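Local atomic coordinates of viral CASP8 and FADD-like apoptosis regulator (Molluscum contagiosum virus subtype 1, PDB entry 2BBR), a protein that inhibits death-receptor-induced apoptosis by associating with the death-inducing signalling complex and interfering with caspase-8 recruitment and activation, and also suppresses host NF-kappa-B activation. Residues A[23-28]-A[40-45]; A[68-73]-A[79-84]; A[94-99]-A[149-154]. One frame throughout, in Å; residues are numbered along the deposited sequence.

Contact 1 of 3, residues A[23-28]-A[40-45]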
loop_
_atom_site.group_PDB
_atom_site.type_symbol
_atom_site.label_atom_id
_atom_site.label_comp_id
_atom_site.label_asym_id
_atom_site.label_seq_id
_atom_site.Cartn_x
_atom_site.Cartn_y
_atom_site.Cartn_z
ATOM N N HIS A 23 12.051 -4.492 3.647
ATOM C CA HIS A 23 10.864 -4.783 2.855
ATOM C C HIS A 23 9.681 -4.001 3.420
ATOM O O HIS A 23 8.942 -3.345 2.685
ATOM C CB HIS A 23 10.546 -6.277 2.874
ATOM C CG HIS A 23 9.397 -6.653 1.992
ATOM N ND1 HIS A 23 9.473 -6.619 0.615
ATOM C CD2 HIS A 23 8.132 -7.035 2.288
ATOM C CE1 HIS A 23 8.306 -6.965 0.104
ATOM N NE2 HIS A 23 7.474 -7.222 1.097
ATOM N N GLU A 24 9.510 -4.064 4.736
ATOM C CA GLU A 24 8.424 -3.352 5.391
ATOM C C GLU A 24 8.539 -1.849 5.158
ATOM O O GLU A 24 7.527 -1.176 4.967
ATOM C CB GLU A 24 8.417 -3.673 6.886
ATOM C CG GLU A 24 8.138 -5.139 7.172
ATOM C CD GLU A 24 8.368 -5.515 8.621
ATOM O OE1 GLU A 24 9.475 -5.252 9.131
ATOM O OE2 GLU A 24 7.446 -6.079 9.243
ATOM N N ASP A 25 9.762 -1.324 5.157
ATOM C CA ASP A 25 9.970 0.102 4.912
ATOM C C ASP A 25 9.432 0.462 3.530
ATOM O O ASP A 25 8.776 1.490 3.357
ATOM C CB ASP A 25 11.460 0.470 4.951
ATOM C CG ASP A 25 12.063 0.368 6.336
ATOM O OD1 ASP A 25 11.316 0.485 7.330
ATOM O OD2 ASP A 25 13.299 0.188 6.424
ATOM N N SER A 26 9.728 -0.381 2.544
ATOM C CA SER A 26 9.279 -0.145 1.179
ATOM C C SER A 26 7.757 -0.138 1.098
ATOM O O SER A 26 7.169 0.674 0.386
ATOM C CB SER A 26 9.848 -1.222 0.249
ATOM O OG SER A 26 9.430 -1.021 -1.088
ATOM N N LEU A 27 7.120 -1.050 1.822
ATOM C CA LEU A 27 5.667 -1.116 1.818
ATOM C C LEU A 27 5.065 0.152 2.416
ATOM O O LEU A 27 4.088 0.685 1.895
ATOM C CB LEU A 27 5.176 -2.346 2.590
ATOM C CG LEU A 27 5.657 -3.698 2.059
ATOM C CD1 LEU A 27 5.047 -4.822 2.877
ATOM C CD2 LEU A 27 5.271 -3.844 0.597
ATOM N N LEU A 28 5.645 0.639 3.509
ATOM C CA LEU A 28 5.126 1.851 4.124
ATOM C C LEU A 28 5.340 3.050 3.214
ATOM O O LEU A 28 4.463 3.902 3.088
ATOM C CB LEU A 28 5.783 2.095 5.484
ATOM C CG LEU A 28 5.441 1.087 6.582
ATOM C CD1 LEU A 28 5.960 1.605 7.915
ATOM C CD2 LEU A 28 3.931 0.885 6.654
ATOM N N THR A 40 12.163 9.240 0.299
ATOM C CA THR A 40 12.935 8.042 0.003
ATOM C C THR A 40 13.134 7.186 1.252
ATOM O O THR A 40 13.461 6.003 1.157
ATOM C CB THR A 40 14.316 8.406 -0.580
ATOM O OG1 THR A 40 15.008 9.271 0.329
ATOM C CG2 THR A 40 14.155 9.109 -1.918
ATOM N N THR A 41 12.938 7.791 2.420
ATOM C CA THR A 41 13.083 7.079 3.685
ATOM C C THR A 41 11.776 7.151 4.469
ATOM O O THR A 41 11.007 8.101 4.321
ATOM C CB THR A 41 14.205 7.687 4.552
ATOM O OG1 THR A 41 13.833 9.010 4.957
ATOM C CG2 THR A 41 15.507 7.752 3.768
ATOM N N VAL A 42 11.526 6.147 5.303
ATOM C CA VAL A 42 10.305 6.114 6.098
ATOM C C VAL A 42 10.241 7.311 7.040
ATOM O O VAL A 42 9.167 7.857 7.292
ATOM C CB VAL A 42 10.212 4.819 6.929
ATOM C CG1 VAL A 42 8.885 4.772 7.666
ATOM C CG2 VAL A 42 10.355 3.612 6.021
ATOM N N THR A 43 11.396 7.717 7.557
ATOM C CA THR A 43 11.459 8.859 8.460
ATOM C C THR A 43 10.898 10.095 7.768
ATOM O O THR A 43 10.097 10.830 8.347
ATOM C CB THR A 43 12.911 9.140 8.906
ATOM O OG1 THR A 43 13.401 8.030 9.668
ATOM C CG2 THR A 43 12.977 10.400 9.758
ATOM N N GLN A 44 11.315 10.319 6.524
ATOM C CA GLN A 44 10.837 11.469 5.763
ATOM C C GLN A 44 9.330 11.401 5.585
ATOM O O GLN A 44 8.628 12.392 5.772
ATOM C CB GLN A 44 11.486 11.519 4.381
ATOM C CG GLN A 44 12.981 11.746 4.383
ATOM C CD GLN A 44 13.529 11.914 2.982
ATOM O OE1 GLN A 44 13.249 11.106 2.094
ATOM N NE2 GLN A 44 14.315 12.964 2.774
ATOM N N ALA A 45 8.836 10.224 5.214
ATOM C CA ALA A 45 7.407 10.036 5.006
ATOM C C ALA A 45 6.613 10.375 6.263
ATOM O O ALA A 45 5.616 11.089 6.196
ATOM C CB ALA A 45 7.129 8.602 4.574
#
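CG2 of Val-42 lies against Asp-25, coming within 3.5 Å of Asp-25 CB and equally near Asp-25 OD1, so that one methyl meets both the root and one carboxylate oxygen of the same side chain. The two side chains cross at about a right angle. Val-42 directs its other methyl elsewhere: with CG1 anti to the backbone N (chi1 -176°), that branch faces Leu-28, whose CD1 stands 4.3 Å from Val-42 CG1. The two methyls thus serve residues one helical turn apart.

These are two helices of the first death effector domain, a helical bundle of the death-fold superfamily. Helix 22-31 runs past the very start of helix 42-51, so that Val-42, the first residue of the latter, is the one that reaches across.

No hydrogen bond crosses between the two segments. Thr-41 and Gln-44 form a capping box at the start of helix 42-51, in which Gln-44 N donates to Thr-41 OG1 over 3.2 Å and Thr-41 N returns a weak bond to Gln-44 OE1. The same amide oxygen, Gln-44 OE1, also accepts a hydrogen bond from Thr-40 N at 2.8 Å, nearly along the C=O axis. The carboxylate of Glu-24 leads away from helix 42-51 and forms a salt bridge with Arg-69.

Contact 2 of 3, residues A[68-73]-A[79-84]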
loop_
_atom_site.group_PDB
_atom_site.type_symbol
_atom_site.label_atom_id
_atom_site.label_comp_id
_atom_site.label_asym_id
_atom_site.label_seq_id
_atom_site.Cartn_x
_atom_site.Cartn_y
_atom_site.Cartn_z
ATOM N N GLN A 68 0.871 -6.695 8.833
ATOM C CA GLN A 68 0.631 -7.895 9.622
ATOM C C GLN A 68 1.524 -7.961 10.856
ATOM O O GLN A 68 1.915 -9.045 11.290
ATOM C CB GLN A 68 0.835 -9.140 8.754
ATOM C CG GLN A 68 -0.160 -9.252 7.610
ATOM C CD GLN A 68 -1.579 -9.477 8.094
ATOM O OE1 GLN A 68 -1.896 -10.530 8.647
ATOM N NE2 GLN A 68 -2.441 -8.485 7.893
ATOM N N ARG A 69 1.844 -6.800 11.418
ATOM C CA ARG A 69 2.673 -6.743 12.613
ATOM C C ARG A 69 1.783 -6.634 13.846
ATOM O O ARG A 69 1.714 -5.598 14.509
ATOM C CB ARG A 69 3.653 -5.567 12.530
ATOM C CG ARG A 69 4.717 -5.735 11.440
ATOM C CD ARG A 69 5.550 -6.994 11.656
ATOM N NE ARG A 69 6.264 -6.959 12.929
ATOM C CZ ARG A 69 7.470 -6.427 13.107
ATOM N NH1 ARG A 69 8.119 -5.881 12.089
ATOM N NH2 ARG A 69 8.024 -6.432 14.311
ATOM N N MET A 70 1.087 -7.727 14.137
ATOM C CA MET A 70 0.192 -7.765 15.283
ATOM C C MET A 70 0.981 -7.659 16.583
ATOM O O MET A 70 0.438 -7.277 17.617
ATOM C CB MET A 70 -0.645 -9.044 15.263
ATOM C CG MET A 70 -1.874 -8.984 14.358
ATOM S SD MET A 70 -1.544 -8.513 12.644
ATOM C CE MET A 70 -3.206 -8.477 11.958
ATOM N N ASP A 71 2.267 -7.999 16.528
ATOM C CA ASP A 71 3.127 -7.892 17.703
ATOM C C ASP A 71 3.268 -6.419 18.088
ATOM O O ASP A 71 3.159 -6.056 19.259
ATOM C CB ASP A 71 4.507 -8.526 17.434
ATOM C CG ASP A 71 5.230 -7.914 16.241
ATOM O OD1 ASP A 71 4.580 -7.600 15.221
ATOM O OD2 ASP A 71 6.469 -7.771 16.315
ATOM N N LEU A 72 3.478 -5.567 17.090
ATOM C CA LEU A 72 3.630 -4.137 17.334
ATOM C C LEU A 72 2.301 -3.471 17.701
ATOM O O LEU A 72 2.272 -2.511 18.472
ATOM C CB LEU A 72 4.260 -3.459 16.114
ATOM C CG LEU A 72 5.663 -3.986 15.772
ATOM C CD1 LEU A 72 6.202 -3.260 14.549
ATOM C CD2 LEU A 72 6.601 -3.798 16.961
ATOM N N LEU A 73 1.199 -3.975 17.151
ATOM C CA LEU A 73 -0.108 -3.425 17.493
ATOM C C LEU A 73 -0.340 -3.642 18.985
ATOM O O LEU A 73 -0.853 -2.766 19.681
ATOM C CB LEU A 73 -1.213 -4.105 16.679
ATOM C CG LEU A 73 -1.336 -3.605 15.235
ATOM C CD1 LEU A 73 -2.204 -4.549 14.425
ATOM C CD2 LEU A 73 -1.912 -2.197 15.223
ATOM N N LEU A 79 -3.540 -3.111 21.133
ATOM C CA LEU A 79 -4.651 -3.564 20.312
ATOM C C LEU A 79 -4.487 -4.969 19.768
ATOM O O LEU A 79 -3.416 -5.351 19.298
ATOM C CB LEU A 79 -4.851 -2.618 19.127
ATOM C CG LEU A 79 -5.281 -1.182 19.417
ATOM C CD1 LEU A 79 -5.277 -0.374 18.130
ATOM C CD2 LEU A 79 -6.659 -1.177 20.052
ATOM N N SER A 80 -5.569 -5.735 19.838
ATOM C CA SER A 80 -5.595 -7.075 19.284
ATOM C C SER A 80 -5.912 -6.875 17.800
ATOM O O SER A 80 -6.204 -5.759 17.365
ATOM C CB SER A 80 -6.720 -7.887 19.915
ATOM O OG SER A 80 -7.978 -7.325 19.574
ATOM N N LYS A 81 -5.866 -7.954 17.033
ATOM C CA LYS A 81 -6.175 -7.895 15.611
ATOM C C LYS A 81 -7.557 -7.270 15.383
ATOM O O LYS A 81 -7.725 -6.407 14.516
ATOM C CB LYS A 81 -6.128 -9.311 15.030
ATOM C CG LYS A 81 -6.487 -9.431 13.562
ATOM C CD LYS A 81 -6.304 -10.870 13.101
ATOM C CE LYS A 81 -6.700 -11.060 11.646
ATOM N NZ LYS A 81 -8.169 -10.929 11.432
ATOM N N GLU A 82 -8.540 -7.701 16.170
ATOM C CA GLU A 82 -9.905 -7.190 16.055
ATOM C C GLU A 82 -9.984 -5.710 16.425
ATOM O O GLU A 82 -10.730 -4.948 15.809
ATOM C CB GLU A 82 -10.859 -7.992 16.948
ATOM C CG GLU A 82 -11.174 -9.411 16.478
ATOM C CD GLU A 82 -9.968 -10.336 16.495
ATOM O OE1 GLU A 82 -9.068 -10.131 17.336
ATOM O OE2 GLU A 82 -9.934 -11.281 15.677
ATOM N N GLY A 83 -9.224 -5.306 17.438
ATOM C CA GLY A 83 -9.223 -3.911 17.843
ATOM C C GLY A 83 -8.693 -3.037 16.719
ATOM O O GLY A 83 -9.185 -1.932 16.481
ATOM N N ALA A 84 -7.682 -3.539 16.017
ATOM C CA ALA A 84 -7.090 -2.803 14.910
ATOM C C ALA A 84 -8.046 -2.753 13.720
ATOM O O ALA A 84 -8.134 -1.741 13.027
ATOM C CB ALA A 84 -5.775 -3.454 14.501
HETATM O O HOH W 1 -2.427 -7.398 17.627
#
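Backbone approach is closest where Leu-73 meets Leu-79, their CA atoms 5.3 Å apart, and a second near point pairs Met-70 with Lys-81. One direct hydrogen bond spans the gap, from Leu-79 N to Leu-73 O at 3.1 Å. It is straight at the hydrogen (172°), yet the donor stands well above the carbonyl plane and not on a lone pair. A water makes a second bridge, donating to both Met-70 O and Leu-79 O. Leu-79 therefore uses its N and O to tie the lead-in of helix 81-85 to the first turn of helix 70-77. Helix 81-85 is itself capped by Ser-80, whose OG accepts from Gly-83 N.

These are the fifth and sixth helices in chain order, helix 70-77 lying in the first death effector domain. Both pack on helix 57-66, where Leu-73 touches Leu-64 and Ala-84 touches Val-61.

Among the side chains, Leu-73 presents both methyls to Ala-84, with CD1 at 3.7 Å from Ala-84 CB and CD2 a little farther. Nearer the surface, the bent chain of Met-70 (chi2 54°) brings CE to 3.8 Å from Lys-81 CG, against the aliphatic stem, while the ammonium of Lys-81 pairs with Glu-85. On the other flank, Arg-69 grips Asp-71 side-on, NE to OD1 and NH2 to OD2, both on syn lone pairs, and Leu-72 CD1 covers one face of the guanidinium 3.6 Å above its centre.

Contact 3 of 3, residues A[94-99]-A[149-154]. With AZI (azide ion), chain B.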
loop_
_atom_site.group_PDB
_atom_site.type_symbol
_atom_site.label_atom_id
_atom_site.label_comp_id
_atom_site.label_asym_id
_atom_site.label_seq_id
_atom_site.Cartn_x
_atom_site.Cartn_y
_atom_site.Cartn_z
ATOM N N THR A 94 -5.577 4.814 1.543
ATOM C CA THR A 94 -6.620 4.429 0.605
ATOM C C THR A 94 -6.705 2.925 0.409
ATOM O O THR A 94 -5.722 2.199 0.582
ATOM C CB THR A 94 -6.394 5.083 -0.772
ATOM O OG1 THR A 94 -5.165 4.603 -1.331
ATOM C CG2 THR A 94 -6.341 6.602 -0.638
ATOM N N ARG A 95 -7.896 2.461 0.054
ATOM C CA ARG A 95 -8.101 1.048 -0.203
ATOM C C ARG A 95 -7.185 0.614 -1.350
ATOM O O ARG A 95 -6.649 -0.492 -1.338
ATOM C CB ARG A 95 -9.569 0.789 -0.547
ATOM C CG ARG A 95 -9.875 -0.607 -1.062
ATOM C CD ARG A 95 -9.412 -1.715 -0.136
ATOM N NE ARG A 95 -9.882 -3.001 -0.643
ATOM C CZ ARG A 95 -9.406 -4.181 -0.270
ATOM N NH1 ARG A 95 -8.432 -4.256 0.625
ATOM N NH2 ARG A 95 -9.903 -5.289 -0.806
ATOM N N TYR A 96 -6.991 1.494 -2.329
ATOM C CA TYR A 96 -6.122 1.183 -3.459
ATOM C C TYR A 96 -4.717 0.794 -3.000
ATOM O O TYR A 96 -4.212 -0.271 -3.354
ATOM C CB TYR A 96 -6.028 2.383 -4.412
ATOM C CG TYR A 96 -4.949 2.249 -5.465
ATOM C CD1 TYR A 96 -5.003 1.242 -6.429
ATOM C CD2 TYR A 96 -3.864 3.119 -5.482
ATOM C CE1 TYR A 96 -4.001 1.103 -7.381
ATOM C CE2 TYR A 96 -2.853 2.988 -6.430
ATOM C CZ TYR A 96 -2.929 1.978 -7.377
ATOM O OH TYR A 96 -1.935 1.841 -8.318
ATOM N N ARG A 97 -4.085 1.650 -2.206
ATOM C CA ARG A 97 -2.728 1.377 -1.747
ATOM C C ARG A 97 -2.652 0.172 -0.817
ATOM O O ARG A 97 -1.744 -0.654 -0.928
ATOM C CB ARG A 97 -2.149 2.608 -1.039
ATOM C CG ARG A 97 -2.068 3.871 -1.885
ATOM C CD ARG A 97 -0.793 3.939 -2.697
ATOM N NE ARG A 97 -0.819 5.059 -3.633
ATOM C CZ ARG A 97 -0.228 5.034 -4.819
ATOM N NH1 ARG A 97 0.437 3.949 -5.192
ATOM N NH2 ARG A 97 -0.342 6.067 -5.644
ATOM N N LYS A 98 -3.591 0.075 0.115
ATOM C CA LYS A 98 -3.584 -1.047 1.044
ATOM C C LYS A 98 -3.789 -2.369 0.308
ATOM O O LYS A 98 -3.121 -3.364 0.602
ATOM C CB LYS A 98 -4.653 -0.846 2.118
ATOM C CG LYS A 98 -4.322 0.290 3.085
ATOM C CD LYS A 98 -5.392 0.480 4.147
ATOM C CE LYS A 98 -6.634 1.152 3.586
ATOM N NZ LYS A 98 -7.751 1.129 4.571
ATOM N N LEU A 99 -4.700 -2.379 -0.661
ATOM C CA LEU A 99 -4.963 -3.585 -1.437
ATOM C C LEU A 99 -3.731 -4.024 -2.216
ATOM O O LEU A 99 -3.407 -5.209 -2.258
ATOM C CB LEU A 99 -6.122 -3.357 -2.409
ATOM C CG LEU A 99 -6.449 -4.509 -3.368
ATOM C CD1 LEU A 99 -6.731 -5.787 -2.591
ATOM C CD2 LEU A 99 -7.652 -4.134 -4.215
ATOM N N VAL A 149 -2.030 2.057 -14.805
ATOM C CA VAL A 149 -2.936 1.849 -13.680
ATOM C C VAL A 149 -2.988 3.127 -12.854
ATOM O O VAL A 149 -2.101 3.978 -12.942
ATOM C CB VAL A 149 -2.498 0.687 -12.745
ATOM C CG1 VAL A 149 -2.384 -0.606 -13.526
ATOM C CG2 VAL A 149 -1.195 1.024 -12.063
ATOM N N SER A 150 -4.043 3.256 -12.063
ATOM C CA SER A 150 -4.231 4.408 -11.195
ATOM C C SER A 150 -5.212 3.965 -10.122
ATOM O O SER A 150 -5.752 2.863 -10.193
ATOM C CB SER A 150 -4.830 5.571 -11.977
ATOM O OG SER A 150 -6.182 5.288 -12.289
ATOM N N PRO A 151 -5.461 4.812 -9.113
ATOM C CA PRO A 151 -6.405 4.413 -8.063
ATOM C C PRO A 151 -7.817 4.126 -8.583
ATOM O O PRO A 151 -8.603 3.448 -7.918
ATOM C CB PRO A 151 -6.362 5.597 -7.098
ATOM C CG PRO A 151 -4.950 6.094 -7.256
ATOM C CD PRO A 151 -4.770 6.061 -8.751
ATOM N N SER A 152 -8.136 4.623 -9.773
ATOM C CA SER A 152 -9.457 4.415 -10.364
ATOM C C SER A 152 -9.490 3.304 -11.412
ATOM O O SER A 152 -10.560 2.816 -11.774
ATOM C CB SER A 152 -9.953 5.714 -11.009
ATOM O OG SER A 152 -10.019 6.761 -10.061
ATOM N N SER A 153 -8.318 2.903 -11.895
ATOM C CA SER A 153 -8.238 1.874 -12.924
ATOM C C SER A 153 -7.115 0.885 -12.670
ATOM O O SER A 153 -5.938 1.245 -12.734
ATOM C CB SER A 153 -8.031 2.532 -14.289
ATOM O OG SER A 153 -7.794 1.562 -15.295
ATOM N N VAL A 154 -7.476 -0.362 -12.384
ATOM C CA VAL A 154 -6.481 -1.393 -12.134
ATOM C C VAL A 154 -6.713 -2.613 -13.023
ATOM O O VAL A 154 -6.105 -3.658 -12.811
ATOM C CB VAL A 154 -6.482 -1.834 -10.640
ATOM C CG1 VAL A 154 -6.102 -0.657 -9.754
ATOM C CG2 VAL A 154 -7.845 -2.381 -10.246
HETATM N N1 AZI B . -8.478 -1.948 5.122
HETATM N N2 AZI B . -8.028 -2.031 4.042
HETATM N N3 AZI B . -7.622 -2.168 2.959
#
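Tyr-96 carries nearly all of this contact, setting its ring against the loop that joins helices 136-145 and 155-163 in the second death effector domain, itself a death-fold helical bundle. The tight part is a CH-pi interaction: Pro-151 CA sits 3.8 Å from the ring centroid and 14° off the normal, with the carbonyl carbon of Ser-150 over the same face toward the rim. Pro-151 CG adds a contact of 3.6 Å to Tyr-96 CD2. Val-154 approaches obliquely, its CG1 3.6 Å from Tyr-96 CE1, and Val-149 CG2 reaches the phenolic oxygen. Because CG is anti to the backbone N (chi1 169°), the ring projects from helix 95-104 toward the loop. Its OH is hydrogen-bonded to Glu-144, which also forms a salt bridge with Arg-97, and the CE2 edge of the ring points at a face of the Arg-97 guanidinium.

The loop keeps its shape through its own bonds. Ser-150 OG accepts from Ser-152 N in an ST turn, and backbone bonds join Ser-150 and Ser-153 in both directions. The looser side of the contact is here, at Ser-152 and Ser-153, which touch nothing on segment 94-99; the serines set out from the backbone away from the helix.

Elsewhere on helix 95-104, out of touch with the loop, Arg-95 and Lys-98 hold an azide ion that probably came from the crystallisation liquor. Lys-98 NZ makes a weak bond to the central N2 and has salt bridges to Glu-62 and to the C-terminal carboxylate of the tag residue His-195, whereas Arg-95 NH1 donates at 3.2 Å, with an N-H...N angle of 147°, to the terminal N3, which lies at the edge of the guanidinium near its plane.

Contacts 1 and 2 share a direct link although their centres are 20 Å apart: Glu-24 OE2 of contact 1 and Arg-69 NH1 of contact 2 form a salt bridge of 2.9 Å. Contact 3 belongs to the second death effector domain and touches neither, its nearest atoms being about 7 Å from contact 1 and about 9 Å from contact 2; it lies across the chain's centre from both. Helix 81-85 of contact 2 is followed directly by helix 95-104 of contact 3, which carries Arg-95 and Lys-98 of the azide site; Leu-88, between these helices, completes that pocket.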